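Local coordinates for protein chorismate synthase (Aquifex aeolicus, PDB 1Q1L) that probably catalyses the FMNH2-dependent anti-1,4-elimination of phosphate from 5-enolpyruvylshikimate-3-phosphate, giving chorismate, the branch-point precursor of the aromatic amino acids, at residues G28-L33 and E385-R390; L82-R87 and R145-A150; I161-F166 and M366-L371; D253-Q258 and A372-E377; A259-S262 and G268-I271. All coordinates share one frame; numbering follows the deposited sequence.

Contact 1 of 5, residues G28-L33 and E385-R390; sequences GIPANL and EEVKKR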
# COMPACT_ATOMS: atom_id res chain seq x y z
N GLY A 28 4.62 -13.46 -3.37
CA GLY A 28 3.62 -13.86 -2.39
C GLY A 28 3.08 -15.27 -2.52
O GLY A 28 2.45 -15.76 -1.58
N ILE A 29 3.29 -15.92 -3.66
CA ILE A 29 2.81 -17.29 -3.82
C ILE A 29 3.65 -18.16 -2.89
O ILE A 29 4.87 -18.09 -2.91
CB ILE A 29 2.96 -17.80 -5.27
CG1 ILE A 29 2.14 -16.92 -6.21
CG2 ILE A 29 2.47 -19.24 -5.36
CD1 ILE A 29 0.64 -17.09 -6.06
N PRO A 30 3.01 -18.99 -2.06
CA PRO A 30 3.76 -19.84 -1.13
C PRO A 30 4.76 -20.77 -1.81
O PRO A 30 4.66 -21.05 -3.00
CB PRO A 30 2.67 -20.62 -0.40
CG PRO A 30 1.49 -19.67 -0.45
CD PRO A 30 1.56 -19.17 -1.86
N ALA A 31 5.72 -21.23 -1.01
CA ALA A 31 6.76 -22.14 -1.48
C ALA A 31 6.20 -23.56 -1.59
O ALA A 31 5.25 -23.92 -0.89
CB ALA A 31 7.94 -22.14 -0.50
N ASN A 32 6.82 -24.35 -2.46
CA ASN A 32 6.46 -25.75 -2.67
C ASN A 32 5.23 -25.98 -3.54
O ASN A 32 4.62 -27.05 -3.48
CB ASN A 32 6.29 -26.45 -1.31
CG ASN A 32 7.59 -26.47 -0.50
OD1 ASN A 32 7.58 -26.75 0.70
ND2 ASN A 32 8.70 -26.17 -1.15
N LEU A 33 4.87 -24.98 -4.34
CA LEU A 33 3.75 -25.10 -5.26
C LEU A 33 4.31 -25.57 -6.60
O LEU A 33 5.16 -24.91 -7.19
CB LEU A 33 3.07 -23.75 -5.48
CG LEU A 33 2.02 -23.74 -6.61
CD1 LEU A 33 0.77 -24.49 -6.14
CD2 LEU A 33 1.67 -22.31 -7.01
N GLU A 385 1.97 -26.63 2.35
CA GLU A 385 1.53 -27.54 3.40
C GLU A 385 0.82 -26.74 4.51
O GLU A 385 -0.21 -27.16 5.04
CB GLU A 385 2.74 -28.27 3.99
CG GLU A 385 3.52 -29.17 3.02
CD GLU A 385 4.18 -28.43 1.84
OE1 GLU A 385 4.94 -27.45 2.05
OE2 GLU A 385 3.95 -28.86 0.68
N GLU A 386 1.38 -25.59 4.83
CA GLU A 386 0.85 -24.71 5.88
C GLU A 386 -0.50 -24.09 5.50
O GLU A 386 -1.45 -24.10 6.29
CB GLU A 386 1.89 -23.60 6.14
CG GLU A 386 1.56 -22.61 7.22
CD GLU A 386 2.74 -21.71 7.53
OE1 GLU A 386 3.17 -20.93 6.63
OE2 GLU A 386 3.25 -21.79 8.66
N VAL A 387 -0.58 -23.57 4.28
CA VAL A 387 -1.81 -22.95 3.79
C VAL A 387 -2.93 -23.98 3.64
O VAL A 387 -4.08 -23.71 4.00
CB VAL A 387 -1.56 -22.26 2.43
CG1 VAL A 387 -2.82 -21.55 1.96
CG2 VAL A 387 -0.41 -21.26 2.56
N LYS A 388 -2.61 -25.15 3.10
CA LYS A 388 -3.61 -26.20 2.91
C LYS A 388 -4.21 -26.66 4.23
O LYS A 388 -5.40 -26.96 4.31
CB LYS A 388 -3.00 -27.40 2.20
CG LYS A 388 -2.69 -27.17 0.73
CD LYS A 388 -2.06 -28.42 0.15
CE LYS A 388 -1.63 -28.21 -1.29
NZ LYS A 388 -0.96 -29.43 -1.82
N LYS A 389 -3.38 -26.74 5.27
CA LYS A 389 -3.85 -27.16 6.57
C LYS A 389 -4.83 -26.14 7.14
O LYS A 389 -5.85 -26.49 7.73
CB LYS A 389 -2.67 -27.34 7.53
CG LYS A 389 -3.06 -27.56 8.98
CD LYS A 389 -3.80 -28.87 9.17
CE LYS A 389 -4.32 -29.00 10.60
NZ LYS A 389 -3.25 -28.77 11.61
N ARG A 390 -4.53 -24.85 6.95
CA ARG A 390 -5.40 -23.80 7.45
C ARG A 390 -6.70 -23.73 6.67
O ARG A 390 -7.75 -23.36 7.21
CB ARG A 390 -4.67 -22.45 7.39
CG ARG A 390 -3.41 -22.42 8.22
CD ARG A 390 -2.66 -21.12 8.02
NE ARG A 390 -1.42 -21.08 8.78
CZ ARG A 390 -0.58 -20.05 8.77
NH1 ARG A 390 -0.86 -18.97 8.05
NH2 ARG A 390 0.54 -20.09 9.48

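Contact 2 of 5, residues L82-R87 and R145-A150; sequences LFIRNR and RVAVGA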
# COMPACT_ATOMS: atom_id res chain seq x y z
N LEU A 82 8.86 -13.46 -14.80
CA LEU A 82 8.55 -14.06 -16.09
C LEU A 82 8.87 -13.09 -17.20
O LEU A 82 8.78 -11.87 -17.02
CB LEU A 82 7.06 -14.40 -16.16
CG LEU A 82 6.40 -15.14 -14.99
CD1 LEU A 82 4.88 -15.12 -15.17
CD2 LEU A 82 6.91 -16.58 -14.91
N PHE A 83 9.26 -13.63 -18.35
CA PHE A 83 9.53 -12.79 -19.51
C PHE A 83 8.83 -13.41 -20.71
O PHE A 83 8.92 -14.61 -20.93
CB PHE A 83 11.03 -12.68 -19.79
CG PHE A 83 11.37 -11.69 -20.87
CD1 PHE A 83 11.05 -10.34 -20.72
CD2 PHE A 83 11.96 -12.11 -22.06
CE1 PHE A 83 11.32 -9.42 -21.74
CE2 PHE A 83 12.23 -11.20 -23.09
CZ PHE A 83 11.90 -9.86 -22.93
N ILE A 84 8.11 -12.59 -21.47
CA ILE A 84 7.40 -13.06 -22.65
C ILE A 84 7.95 -12.31 -23.86
O ILE A 84 7.69 -11.12 -24.03
CB ILE A 84 5.88 -12.76 -22.57
CG1 ILE A 84 5.27 -13.47 -21.36
CG2 ILE A 84 5.20 -13.22 -23.85
CD1 ILE A 84 3.84 -13.05 -21.07
N ARG A 85 8.72 -13.01 -24.69
CA ARG A 85 9.29 -12.37 -25.87
C ARG A 85 8.19 -12.00 -26.86
O ARG A 85 7.21 -12.72 -27.02
CB ARG A 85 10.30 -13.30 -26.55
CG ARG A 85 11.56 -13.53 -25.74
CD ARG A 85 12.64 -14.23 -26.56
NE ARG A 85 13.88 -14.40 -25.80
CZ ARG A 85 14.99 -14.94 -26.30
NH1 ARG A 85 15.03 -15.35 -27.56
NH2 ARG A 85 16.07 -15.06 -25.54
N ASN A 86 8.35 -10.85 -27.51
CA ASN A 86 7.38 -10.40 -28.50
C ASN A 86 7.65 -11.05 -29.85
O ASN A 86 6.78 -11.11 -30.71
CB ASN A 86 7.40 -8.87 -28.62
CG ASN A 86 6.72 -8.19 -27.44
OD1 ASN A 86 5.59 -8.52 -27.08
ND2 ASN A 86 7.41 -7.22 -26.84
N ARG A 87 8.88 -11.56 -30.01
CA ARG A 87 9.30 -12.24 -31.23
C ARG A 87 9.27 -11.38 -32.49
O ARG A 87 10.23 -11.37 -33.27
CB ARG A 87 8.45 -13.49 -31.44
CG ARG A 87 8.55 -14.48 -30.29
CD ARG A 87 7.76 -15.74 -30.55
NE ARG A 87 7.89 -16.69 -29.45
CZ ARG A 87 9.05 -17.20 -29.04
NH1 ARG A 87 10.18 -16.85 -29.63
NH2 ARG A 87 9.07 -18.06 -28.03
N ARG A 145 -0.65 -10.05 -17.79
CA ARG A 145 -1.66 -10.26 -16.76
C ARG A 145 -2.09 -11.71 -16.74
O ARG A 145 -2.34 -12.29 -15.68
CB ARG A 145 -2.90 -9.40 -17.01
CG ARG A 145 -2.69 -7.91 -16.97
CD ARG A 145 -4.05 -7.24 -16.78
NE ARG A 145 -4.07 -5.83 -17.17
CZ ARG A 145 -5.09 -5.02 -16.92
NH1 ARG A 145 -6.16 -5.49 -16.28
NH2 ARG A 145 -5.04 -3.75 -17.30
N VAL A 146 -2.19 -12.31 -17.93
CA VAL A 146 -2.60 -13.70 -18.04
C VAL A 146 -1.52 -14.63 -17.46
O VAL A 146 -1.84 -15.65 -16.86
CB VAL A 146 -2.91 -14.07 -19.51
CG1 VAL A 146 -3.08 -15.57 -19.67
CG2 VAL A 146 -4.18 -13.36 -19.96
N ALA A 147 -0.26 -14.26 -17.63
CA ALA A 147 0.84 -15.07 -17.11
C ALA A 147 0.81 -15.07 -15.57
O ALA A 147 0.97 -16.12 -14.93
CB ALA A 147 2.19 -14.54 -17.62
N VAL A 148 0.64 -13.89 -14.98
CA VAL A 148 0.57 -13.79 -13.53
C VAL A 148 -0.66 -14.57 -13.06
O VAL A 148 -0.61 -15.29 -12.05
CB VAL A 148 0.45 -12.32 -13.06
CG1 VAL A 148 0.07 -12.25 -11.58
CG2 VAL A 148 1.79 -11.59 -13.29
N GLY A 149 -1.75 -14.42 -13.80
CA GLY A 149 -2.98 -15.12 -13.46
C GLY A 149 -2.85 -16.63 -13.57
O GLY A 149 -3.47 -17.36 -12.80
N ALA A 150 -2.06 -17.10 -14.52
CA ALA A 150 -1.86 -18.53 -14.69
C ALA A 150 -1.26 -19.12 -13.43
O ALA A 150 -1.60 -20.23 -13.01
CB ALA A 150 -0.94 -18.81 -15.90

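Contact 3 of 5, residues I161-F166 and M366-L371; sequences IKIGSF and MLAIVL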
# COMPACT_ATOMS: atom_id res chain seq x y z
N ILE A 161 -10.27 -25.03 -6.17
CA ILE A 161 -10.94 -23.85 -6.71
C ILE A 161 -10.70 -23.77 -8.22
O ILE A 161 -9.57 -23.68 -8.69
CB ILE A 161 -10.47 -22.56 -5.99
CG1 ILE A 161 -10.98 -22.57 -4.54
CG2 ILE A 161 -10.95 -21.32 -6.74
CD1 ILE A 161 -10.45 -21.45 -3.66
N LYS A 162 -11.80 -23.80 -8.98
CA LYS A 162 -11.72 -23.74 -10.50
C LYS A 162 -12.32 -22.35 -11.10
O LYS A 162 -13.45 -21.84 -10.65
CB LYS A 162 -12.55 -25.09 -11.19
CG LYS A 162 -11.99 -26.72 -10.55
CD LYS A 162 -13.07 -28.10 -11.14
CE LYS A 162 -12.68 -29.68 -10.28
NZ LYS A 162 -12.77 -29.56 -8.57
N ILE A 163 -11.60 -21.77 -12.05
CA ILE A 163 -12.02 -20.54 -12.66
C ILE A 163 -12.24 -20.81 -14.14
O ILE A 163 -11.48 -21.55 -14.77
CB ILE A 163 -10.96 -19.44 -12.44
CG1 ILE A 163 -10.96 -19.07 -10.95
CG2 ILE A 163 -11.23 -18.26 -13.33
CD1 ILE A 163 -10.11 -17.90 -10.58
N GLY A 164 -13.31 -20.25 -14.69
CA GLY A 164 -13.60 -20.46 -16.10
C GLY A 164 -14.46 -19.33 -16.60
O GLY A 164 -14.81 -18.43 -15.82
N SER A 165 -14.81 -19.37 -17.88
CA SER A 165 -15.63 -18.32 -18.47
C SER A 165 -16.15 -18.73 -19.84
O SER A 165 -15.86 -19.82 -20.34
CB SER A 165 -14.81 -17.04 -18.62
OG SER A 165 -13.77 -17.21 -19.57
N PHE A 166 -16.93 -17.85 -20.44
CA PHE A 166 -17.50 -18.10 -21.76
C PHE A 166 -18.20 -16.85 -22.24
O PHE A 166 -18.71 -16.06 -21.44
CB PHE A 166 -18.47 -19.29 -21.71
CG PHE A 166 -19.45 -19.22 -20.58
CD1 PHE A 166 -20.58 -18.41 -20.66
CD2 PHE A 166 -19.23 -19.95 -19.42
CE1 PHE A 166 -21.47 -18.32 -19.59
CE2 PHE A 166 -20.11 -19.86 -18.34
CZ PHE A 166 -21.23 -19.05 -18.43
N MSE A 366 -7.72 -12.21 -14.18
CA MSE A 366 -7.96 -11.17 -13.17
C MSE A 366 -8.70 -11.72 -11.96
O MSE A 366 -8.38 -11.39 -10.81
CB MSE A 366 -8.72 -10.00 -13.78
CG MSE A 366 -7.96 -9.26 -14.88
SE MSE A 366 -6.12 -8.81 -14.37
CE MSE A 366 -6.52 -7.68 -12.86
N LEU A 367 -9.70 -12.56 -12.21
CA LEU A 367 -10.47 -13.16 -11.13
C LEU A 367 -9.59 -14.09 -10.29
O LEU A 367 -9.73 -14.15 -9.08
CB LEU A 367 -11.66 -13.94 -11.68
CG LEU A 367 -12.50 -14.60 -10.57
CD1 LEU A 367 -13.01 -13.51 -9.61
CD2 LEU A 367 -13.68 -15.37 -11.19
N ALA A 368 -8.69 -14.83 -10.95
CA ALA A 368 -7.81 -15.74 -10.24
C ALA A 368 -6.84 -14.97 -9.34
O ALA A 368 -6.49 -15.42 -8.25
CB ALA A 368 -7.04 -16.61 -11.24
N ILE A 369 -6.42 -13.80 -9.80
CA ILE A 369 -5.50 -12.98 -9.01
C ILE A 369 -6.19 -12.45 -7.76
O ILE A 369 -5.65 -12.51 -6.66
CB ILE A 369 -4.96 -11.81 -9.86
CG1 ILE A 369 -4.07 -12.36 -10.98
CG2 ILE A 369 -4.14 -10.84 -8.98
CD1 ILE A 369 -3.56 -11.30 -11.94
N VAL A 370 -7.41 -11.94 -7.94
CA VAL A 370 -8.18 -11.40 -6.83
C VAL A 370 -8.48 -12.48 -5.81
O VAL A 370 -8.32 -12.28 -4.60
CB VAL A 370 -9.51 -10.77 -7.32
CG1 VAL A 370 -10.36 -10.30 -6.14
CG2 VAL A 370 -9.22 -9.59 -8.23
N LEU A 371 -8.90 -13.65 -6.29
CA LEU A 371 -9.25 -14.73 -5.39
C LEU A 371 -8.05 -15.33 -4.68
O LEU A 371 -8.14 -15.66 -3.50
CB LEU A 371 -10.02 -15.82 -6.14
CG LEU A 371 -11.38 -15.35 -6.68
CD1 LEU A 371 -12.15 -16.53 -7.26
CD2 LEU A 371 -12.20 -14.71 -5.56

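Contact 4 of 5, residues D253-Q258 and A372-E377; sequences DGRIAQ and ADALLE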
# COMPACT_ATOMS: atom_id res chain seq x y z
N ASP A 253 -16.48 -7.68 -3.70
CA ASP A 253 -17.12 -7.20 -4.93
C ASP A 253 -16.36 -6.01 -5.52
O ASP A 253 -16.12 -5.95 -6.72
CB ASP A 253 -18.57 -6.81 -4.65
CG ASP A 253 -18.75 -6.17 -3.29
OD1 ASP A 253 -18.07 -5.16 -3.00
OD2 ASP A 253 -19.58 -6.67 -2.50
N GLY A 254 -15.99 -5.07 -4.66
CA GLY A 254 -15.24 -3.92 -5.13
C GLY A 254 -13.94 -4.37 -5.75
O GLY A 254 -13.57 -3.90 -6.83
N ARG A 255 -13.24 -5.28 -5.09
CA ARG A 255 -11.96 -5.77 -5.63
C ARG A 255 -12.15 -6.45 -6.98
O ARG A 255 -11.36 -6.24 -7.90
CB ARG A 255 -11.30 -6.75 -4.66
CG ARG A 255 -10.83 -6.13 -3.35
CD ARG A 255 -9.83 -7.07 -2.70
NE ARG A 255 -10.24 -7.44 -1.36
CZ ARG A 255 -9.64 -8.39 -0.64
NH1 ARG A 255 -8.62 -9.07 -1.14
NH2 ARG A 255 -10.09 -8.66 0.58
N ILE A 256 -13.17 -7.28 -7.09
CA ILE A 256 -13.44 -7.95 -8.36
C ILE A 256 -13.71 -6.88 -9.41
O ILE A 256 -13.17 -6.93 -10.51
CB ILE A 256 -14.66 -8.90 -8.24
CG1 ILE A 256 -14.29 -10.11 -7.39
CG2 ILE A 256 -15.13 -9.33 -9.63
CD1 ILE A 256 -15.45 -11.05 -7.11
N ALA A 257 -14.54 -5.90 -9.06
CA ALA A 257 -14.89 -4.81 -9.98
C ALA A 257 -13.67 -4.07 -10.53
O ALA A 257 -13.61 -3.78 -11.72
CB ALA A 257 -15.83 -3.81 -9.28
N GLN A 258 -12.72 -3.73 -9.67
CA GLN A 258 -11.54 -3.03 -10.14
C GLN A 258 -10.72 -3.90 -11.08
O GLN A 258 -10.25 -3.43 -12.11
CB GLN A 258 -10.65 -2.60 -8.97
CG GLN A 258 -9.28 -2.09 -9.43
CD GLN A 258 -8.54 -1.33 -8.34
OE1 GLN A 258 -8.46 -1.77 -7.20
NE2 GLN A 258 -8.00 -0.17 -8.71
N ALA A 372 -6.93 -15.47 -5.40
CA ALA A 372 -5.72 -16.02 -4.79
C ALA A 372 -5.28 -15.05 -3.70
O ALA A 372 -4.89 -15.46 -2.61
CB ALA A 372 -4.61 -16.18 -5.85
N ASP A 373 -5.34 -13.77 -4.01
CA ASP A 373 -4.97 -12.72 -3.07
C ASP A 373 -5.86 -12.80 -1.81
O ASP A 373 -5.36 -12.81 -0.68
CB ASP A 373 -5.12 -11.35 -3.72
CG ASP A 373 -4.70 -10.22 -2.81
OD1 ASP A 373 -3.53 -10.22 -2.38
OD2 ASP A 373 -5.54 -9.34 -2.51
N ALA A 374 -7.16 -12.86 -2.03
CA ALA A 374 -8.13 -12.92 -0.94
C ALA A 374 -8.01 -14.20 -0.12
O ALA A 374 -8.29 -14.21 1.07
CB ALA A 374 -9.55 -12.78 -1.48
N LEU A 375 -7.62 -15.30 -0.77
CA LEU A 375 -7.48 -16.55 -0.05
C LEU A 375 -6.24 -16.48 0.84
O LEU A 375 -6.29 -16.88 2.00
CB LEU A 375 -7.38 -17.72 -1.03
CG LEU A 375 -7.42 -19.11 -0.39
CD1 LEU A 375 -8.67 -19.25 0.47
CD2 LEU A 375 -7.38 -20.18 -1.47
N LEU A 376 -5.15 -15.96 0.30
CA LEU A 376 -3.92 -15.84 1.08
C LEU A 376 -4.10 -14.86 2.23
O LEU A 376 -3.50 -15.03 3.29
CB LEU A 376 -2.77 -15.40 0.17
CG LEU A 376 -2.23 -16.51 -0.74
CD1 LEU A 376 -1.33 -15.91 -1.82
CD2 LEU A 376 -1.48 -17.53 0.12
N GLU A 377 -4.93 -13.84 2.02
CA GLU A 377 -5.22 -12.83 3.04
C GLU A 377 -5.90 -13.48 4.24
O GLU A 377 -5.64 -13.14 5.40
CB GLU A 377 -6.15 -11.75 2.46
CG GLU A 377 -6.59 -10.68 3.43
CD GLU A 377 -7.66 -9.76 2.85
OE1 GLU A 377 -7.94 -8.71 3.47
OE2 GLU A 377 -8.22 -10.08 1.78
O HOH W 1 -7.85 -9.37 -3.77

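Contact 5 of 5, residues A259-S262 and G268-I271; sequences AMMS and GVEI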
# COMPACT_ATOMS: atom_id res chain seq x y z
N ALA A 259 -10.53 -5.16 -10.72
CA ALA A 259 -9.74 -6.07 -11.54
C ALA A 259 -10.33 -6.25 -12.94
O ALA A 259 -9.59 -6.30 -13.92
CB ALA A 259 -9.62 -7.43 -10.85
N MSE A 260 -11.66 -6.35 -13.02
CA MSE A 260 -12.32 -6.52 -14.32
C MSE A 260 -12.36 -5.24 -15.14
O MSE A 260 -12.00 -5.23 -16.32
CB MSE A 260 -13.75 -7.04 -14.15
CG MSE A 260 -13.86 -8.44 -13.60
SE MSE A 260 -12.90 -9.73 -14.68
CE MSE A 260 -13.41 -11.30 -13.69
N MSE A 261 -12.81 -4.16 -14.52
CA MSE A 261 -12.92 -2.87 -15.20
C MSE A 261 -11.56 -2.34 -15.65
O MSE A 261 -11.48 -1.51 -16.55
CB MSE A 261 -13.58 -1.84 -14.29
CG MSE A 261 -14.06 -0.60 -15.02
SE MSE A 261 -15.70 -0.94 -16.03
CE MSE A 261 -16.96 -0.69 -14.58
N SER A 262 -10.49 -2.83 -15.02
CA SER A 262 -9.16 -2.37 -15.38
C SER A 262 -8.71 -2.96 -16.72
O SER A 262 -7.76 -2.48 -17.33
CB SER A 262 -8.14 -2.74 -14.29
OG SER A 262 -7.85 -4.13 -14.28
N GLY A 268 -18.23 -2.21 -18.34
CA GLY A 268 -19.27 -2.58 -17.39
C GLY A 268 -18.97 -3.88 -16.67
O GLY A 268 -18.33 -4.77 -17.22
N VAL A 269 -19.42 -3.97 -15.43
CA VAL A 269 -19.21 -5.17 -14.65
C VAL A 269 -20.37 -5.39 -13.68
O VAL A 269 -20.82 -4.47 -13.00
CB VAL A 269 -17.89 -5.10 -13.85
CG1 VAL A 269 -17.87 -3.84 -13.03
CG2 VAL A 269 -17.76 -6.31 -12.94
N GLU A 270 -20.85 -6.63 -13.63
CA GLU A 270 -21.94 -6.97 -12.73
C GLU A 270 -21.54 -8.20 -11.93
O GLU A 270 -20.87 -9.08 -12.45
CB GLU A 270 -23.21 -7.32 -13.51
CG GLU A 270 -23.82 -6.20 -14.31
CD GLU A 270 -25.03 -6.67 -15.10
OE1 GLU A 270 -26.15 -6.24 -14.77
OE2 GLU A 270 -24.87 -7.48 -16.04
N ILE A 271 -21.95 -8.25 -10.67
CA ILE A 271 -21.69 -9.42 -9.85
C ILE A 271 -23.05 -10.12 -9.81
O ILE A 271 -24.02 -9.58 -9.28
CB ILE A 271 -21.27 -9.05 -8.41
CG1 ILE A 271 -19.97 -8.22 -8.43
CG2 ILE A 271 -21.07 -10.33 -7.60
CD1 ILE A 271 -18.76 -8.95 -8.98

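Contact 1 of 5, residues G28-L33 and E385-R390
Pro30 meets Val387 where the loop after strand 21-27 lies against C-terminal helix 384-399, at the periphery of the chain, in the beta-alpha-beta sandwich fold of chorismate synthase. Its apolar part is one pair of side chains crossing at about a right angle, with Pro30 CG 3.9 Å from Val387 CG2. The rotamer of Val387 decides which methyl does this. CG1 stands anti to the backbone N (chi1 -177°), and CG2, beside the N, is the branch that faces the proline ring. Pro30 also packs on Phe155 of helix 142-157 and on Leu376, so the ring closes a corner shared by three helices.

Further out, Asn32 and Glu385 approach each other, again nearly at a right angle. The chain of Glu385 starts beside its backbone N and then folds at chi2 (63°), which brings the carboxylate back toward the loop. OE1 comes within 3.8 Å of Asn32 CB, and OE2 within 3.9 Å of the same carbon. The amide and carboxylate planes are turned 47° apart. The clear polar partner of Glu385 OE1 is Asn126 ND2 of the third subunit, so this edge is also part of an interface.

On the side of helix 384-399 turned from the loop, Glu386 and Arg390 sit one turn apart and face the second subunit. Glu386 CG lies 3.3 Å above one face of the Arg390 guanidinium, offset toward its rim. Their attraction is of charge alone, since Glu386 OE2, 3.3 Å from Arg390 NH2, lies well out of the guanidinium plane.

Contact 2 of 5, residues L82-R87 and R145-A150
The shortest polar bond within either segment where Leu82 meets Ala147 is a helix bond, Ala150 N to Val146 O at 2.8 Å. It holds the turn that presents Ala147 to the strand. No hydrogen bond crosses between strand and helix. The join is made of methyl groups. Ala147 CB faces the strand and receives two side chains from it. Leu82 CD1 is the nearer, at 3.7 Å from Ala147 CB. Ile84 CD1 follows at 4.1 Å from the same carbon. In both strand residues the chain leaves beside the backbone N and then runs extended; in Ile84 (chi1 -61°, chi2 170°) this carries CD1 out to the helix. Leu82 CD1 also lies 4.0 Å from Ala147 O, over the helix backbone. The axes of helix and strand are 9.9 Å apart at nearest approach, and Ala147 leaves room for both strand side chains. Val148 is turned to the flank, where it packs on strand 21-27 and on Ile369. Ile84 lies about 7 Å from Arg47, a predicted NADP(+)-binding residue, side chain to side chain. All four touching residues are buried. A helix packed on one face of an antiparallel sheet, here the four-stranded one, is one half of the beta-alpha-beta sandwich.

Contact 3 of 5, residues I161-F166 and M366-L371
Ile163 alone carries the strand side of this contact, pressing its CD1 methyl onto Leu367, Ala368 and Leu371 of helix 356-379. Its CG1 stands anti to the carbonyl carbon (chi1 -69°), and the chain is extended beyond it (chi2 -173°). This carries CD1 out to the helix, where it lies among the three side chains.

The tight spot is at Ala368. Ile163 CD1 is modelled 3.4 Å from Ala368 CB, closer than carbons normally pack, so the exact spacing is doubtful. The two leucines fit at ordinary distances. Leu367 CG and Leu371 CD1 each lie 4.1 Å from Ile163 CD1. Their first torsions differ: Leu367 has CG anti to the backbone N, while Leu371 has it beside the N. Both also pack on strand 229-236.

The rest of the strand segment holds the helix loosely. Ile161 faces it, but its CG2 stays 5.0 Å from Leu371 CD1. Lys162 turns to the opposite side of the strand, and its side chain is exposed; it is deposited in two conformers. Beyond Gly164 the strand diverges, though Ser165 OG still reaches Glu364, earlier on the same helix.

Strand and helix axes approach to 9.1 Å. The long helix thus covers one face of the five-stranded antiparallel sheet, the second half of the beta-alpha-beta sandwich.

Contact 4 of 5, residues D253-Q258 and A372-E377
Arg255, bent at chi3, and Glu377 reach toward each other from opposite directions and meet between two helices. The carboxylate is turned 54° from the guanidinium plane, yet its OE2 lies at the guanidinium edge, nearly in plane. Arg255 NH2 gives the strong bond, 2.6 Å to the syn lone pair of Glu377 OE2, with an angle of 150° at the hydrogen. Arg255 NH1 adds a weak bond of 3.1 Å to Glu377 OE2. Asp373 crosses the arginine at about a right angle, its carboxylate plane 76° away. Its OD2 forms a longer salt bridge, 3.4 Å from Arg255 NH1. One water joins the same two atoms, accepting from NH1 at 2.8 Å and donating to Asp373 OD2 at 2.6 Å. Asp373 is held mainly by the backbone N-H groups of Arg7, Tyr8 and Leu9. A leucine here in place of Arg255 would lack the guanidinium, and would probably leave Glu377 OE2 without its mate and the charge of Asp373 less balanced. Arg250 binds Glu377 OE1 by its side chain and Arg255 NH2 by its carbonyl. Helix 252-261 runs roughly antiparallel to helix 356-379. Ile256 packs on strand 317-323, and Gln258 of the fourth subunit packs on Arg255.

Contact 5 of 5, residues A259-S262 and G268-I271
Met260 and Met261, both selenomethionines, bring the last part of helix 252-261 against Val269 and Gly268 of strand 266-271, outermost of its sheet within the chain. Ala259 comes first. Its methyl turns from the strand and packs on Met366 and Val370 of helix 356-379.

Met260 follows. Its CB points at the strand and lies 4.3 Å from Val269 CG2. The rest of the chain then leads away, toward Leu367 and strand 317-323.

Met261 does the opposite. Its CB starts off to the flank, and bends at chi2 and chi3 (76° and 84°) fold the end back to the strand. SE passes 3.7 Å from Gly268 N, a packing contact. CE rests 3.6 Å from Val269 CG1 and 4.1 Å from Gly268 CA. Val269 presents CG1 from the position between its backbone N and carbonyl carbon (chi1 54°).

Ser262 turns back on the helix and gives a hydrogen bond of 2.8 Å from its OG to Ala259 O, from above the carbonyl plane. Ser262 OG also has a hydrogen bond with Arg145 NH1 of helix 142-157.

Here the helix packs on the five-stranded sheet of the beta-alpha-beta sandwich, just before the chain turns into the strand. Met261 lies about 9 Å, side chain to side chain, from Ala265, a predicted FMN-binding residue. The strand backbone pairs with strand 317-323 and with a strand of the fourth subunit. No hydrogen bond joins helix and strand. Their contact is therefore one of buried, apolar and polarisable surfaces, held by dispersion and exclusion of water.

How the contacts relate
The five contacts run through the beta-alpha-beta sandwich. Contact 2 ties the helical layer to the four-stranded sheet. Contacts 3 and 5, with centres 13 Å apart, tie it to the five-stranded sheet. Contact 4 lies within the layer, 11 Å from the centre of contact 3, and shares helix 356-379 with it and helix 252-261 with contact 5. Contacts 2 and 3 touch. Contact 1 lies at the far end, about 29 Å from contact 5 between centres, and touches contact 4. Along the chain contact 1 encloses all the others, so the C-terminal helix comes back to a loop near the start of the chain. In the tetramer, contacts 4 and 5 touch the fourth subunit, contact 1 the second and third.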